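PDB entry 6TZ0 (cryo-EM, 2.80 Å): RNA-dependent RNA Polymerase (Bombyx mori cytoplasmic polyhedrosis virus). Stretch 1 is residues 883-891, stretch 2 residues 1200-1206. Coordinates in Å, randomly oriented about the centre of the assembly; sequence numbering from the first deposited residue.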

# COMPACT_ATOMS: atom_id res chain seq x y z
N GLU A 883 50.53 8.36 22.97
CA GLU A 883 51.28 9.17 23.92
C GLU A 883 50.49 9.37 25.21
O GLU A 883 51.06 9.36 26.30
CB GLU A 883 51.64 10.52 23.31
CG GLU A 883 52.50 11.39 24.20
CD GLU A 883 52.88 12.70 23.55
OE1 GLU A 883 52.46 12.93 22.40
OE2 GLU A 883 53.58 13.50 24.21
N MET A 884 49.17 9.48 25.09
CA MET A 884 48.33 9.69 26.26
C MET A 884 48.25 8.45 27.14
O MET A 884 48.00 8.56 28.35
CB MET A 884 46.97 10.20 25.79
CG MET A 884 45.95 10.52 26.85
SD MET A 884 44.65 11.55 26.16
CE MET A 884 44.01 10.50 24.87
N ILE A 885 48.50 7.26 26.58
CA ILE A 885 48.59 6.07 27.43
C ILE A 885 50.02 5.70 27.79
O ILE A 885 50.21 4.76 28.58
CB ILE A 885 47.94 4.80 26.82
CG1 ILE A 885 48.72 4.29 25.62
CG2 ILE A 885 46.51 5.06 26.39
CD1 ILE A 885 48.23 2.97 25.13
N GLN A 886 51.03 6.37 27.24
CA GLN A 886 52.39 6.06 27.69
C GLN A 886 52.94 7.02 28.74
O GLN A 886 54.08 6.83 29.17
CB GLN A 886 53.36 5.97 26.50
CG GLN A 886 53.73 7.26 25.80
CD GLN A 886 54.99 7.91 26.33
OE1 GLN A 886 55.89 7.23 26.82
NE2 GLN A 886 55.07 9.23 26.21
N GLN A 887 52.19 8.03 29.17
CA GLN A 887 52.54 8.75 30.40
C GLN A 887 51.35 8.90 31.35
O GLN A 887 51.38 9.77 32.22
CB GLN A 887 53.16 10.12 30.12
CG GLN A 887 52.30 11.17 29.45
CD GLN A 887 52.65 11.37 28.00
OE1 GLN A 887 53.39 10.57 27.41
NE2 GLN A 887 52.15 12.44 27.41
N ASN A 888 50.32 8.06 31.18
CA ASN A 888 49.26 7.84 32.18
C ASN A 888 48.46 9.11 32.46
O ASN A 888 48.29 9.51 33.61
CB ASN A 888 49.84 7.25 33.48
CG ASN A 888 48.83 6.44 34.28
OD1 ASN A 888 49.21 5.74 35.22
ND2 ASN A 888 47.56 6.50 33.90
N SER A 889 47.99 9.76 31.41
CA SER A 889 47.18 10.96 31.53
C SER A 889 45.87 10.76 30.79
O SER A 889 45.69 9.80 30.05
CB SER A 889 47.92 12.18 30.97
OG SER A 889 48.13 12.07 29.58
N MET A 890 44.93 11.68 31.02
CA MET A 890 43.67 11.72 30.30
C MET A 890 43.35 13.10 29.76
O MET A 890 42.17 13.45 29.64
CB MET A 890 42.53 11.23 31.20
CG MET A 890 42.57 9.75 31.53
SD MET A 890 41.17 9.25 32.55
CE MET A 890 41.53 7.52 32.80
N VAL A 891 44.38 13.89 29.51
CA VAL A 891 44.16 15.25 29.08
C VAL A 891 43.95 15.37 27.59
O VAL A 891 44.82 15.04 26.78
CB VAL A 891 45.32 16.16 29.50
CG1 VAL A 891 45.17 17.54 28.88
CG2 VAL A 891 45.40 16.24 31.01
N MET A 1200 47.26 -5.51 21.12
CA MET A 1200 46.47 -4.47 21.76
C MET A 1200 47.14 -4.00 23.04
O MET A 1200 47.56 -4.82 23.86
CB MET A 1200 45.06 -4.98 22.06
CG MET A 1200 44.10 -3.91 22.54
SD MET A 1200 42.43 -4.52 22.81
CE MET A 1200 42.65 -5.40 24.34
N VAL A 1201 47.24 -2.69 23.21
CA VAL A 1201 47.71 -2.07 24.44
C VAL A 1201 46.57 -1.28 25.06
O VAL A 1201 45.74 -0.71 24.34
CB VAL A 1201 48.96 -1.19 24.20
CG1 VAL A 1201 50.13 -2.05 23.79
CG2 VAL A 1201 48.69 -0.17 23.12
N LEU A 1202 46.51 -1.28 26.38
CA LEU A 1202 45.42 -0.64 27.11
C LEU A 1202 45.98 0.40 28.07
O LEU A 1202 47.18 0.43 28.36
CB LEU A 1202 44.59 -1.66 27.89
CG LEU A 1202 43.84 -2.69 27.06
CD1 LEU A 1202 43.12 -3.68 27.94
CD2 LEU A 1202 42.86 -2.02 26.13
N HIS A 1203 45.10 1.26 28.54
CA HIS A 1203 45.37 2.34 29.47
C HIS A 1203 45.06 1.87 30.89
O HIS A 1203 44.10 1.12 31.09
CB HIS A 1203 44.52 3.56 29.10
CG HIS A 1203 44.85 4.81 29.87
ND1 HIS A 1203 44.11 5.23 30.94
CD2 HIS A 1203 45.84 5.71 29.72
CE1 HIS A 1203 44.62 6.35 31.42
NE2 HIS A 1203 45.68 6.66 30.69
N PRO A 1204 45.88 2.25 31.87
CA PRO A 1204 45.62 1.82 33.26
C PRO A 1204 44.33 2.37 33.83
O PRO A 1204 43.73 1.74 34.71
CB PRO A 1204 46.85 2.33 34.02
CG PRO A 1204 47.90 2.43 32.99
CD PRO A 1204 47.21 2.86 31.74
N GLY A 1205 43.89 3.53 33.35
CA GLY A 1205 42.57 4.02 33.70
C GLY A 1205 41.45 3.18 33.13
O GLY A 1205 40.39 3.06 33.75
N LEU A 1206 41.66 2.57 31.96
CA LEU A 1206 40.67 1.65 31.42
C LEU A 1206 40.55 0.40 32.28
O LEU A 1206 39.44 -0.07 32.55
CB LEU A 1206 41.02 1.28 29.97
CG LEU A 1206 40.04 0.56 29.04
CD1 LEU A 1206 40.33 1.00 27.63
CD2 LEU A 1206 40.13 -0.96 29.11

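Stretch 1 enters as a helix and leaves as a loop. Near its start the backbone N of Gln 886 donates to O of Glu 883 at 3.1 Å. Further on, N of Ser 889 donates to O of Met 884 at 3.3 Å. Asn 888 lies within the span closed by the Ser 889 to Met 884 bond, with positive phi (63°) and psi (51°), and the chain is extended at Ser 889. Stretch 2 arrives as a strand and passes through His 1203 into a helix that starts at Pro 1204. His 1203 holds the N-cap position. Its O accepts a weak hydrogen bond from N of Leu 1206 at 3.0 Å. The backbones come nearest at Ile 885 and His 1203, whose CA atoms are 5.3 Å apart.

His 1203 is the centre of the contact. It is the residue most covered by the opposing stretch, and it touches five residues there. Its chi1 is t; the CA-to-CB bond points sideways, but the end of the side chain comes nearer stretch 1. NE2 of His 1203 donates to the backbone O of Ser 889 at 3.2 Å. The N-H...O angle of 124° makes this bond weak.

Ile 885 points toward stretch 2. Its CG2 packs at the edge of the imidazole, 3.5 Å from CD2 of His 1203. Its CD1 reaches the strand and meets CG2 of Val 1201 at 3.8 Å, an apolar contact.

Met 890 brings its extended side chain over from the loop. Its CE lies 3.6 Å from CE1 of His 1203 and 3.8 Å from CA of Gly 1205. The glycine matters here: an ideal CB on Gly 1205 would fall 2.3 Å from CE of Met 890, a clash. Asn 888 also has its CA-to-CB bond sideways and its end nearer, with ND2 4.2 Å from CG of Pro 1204.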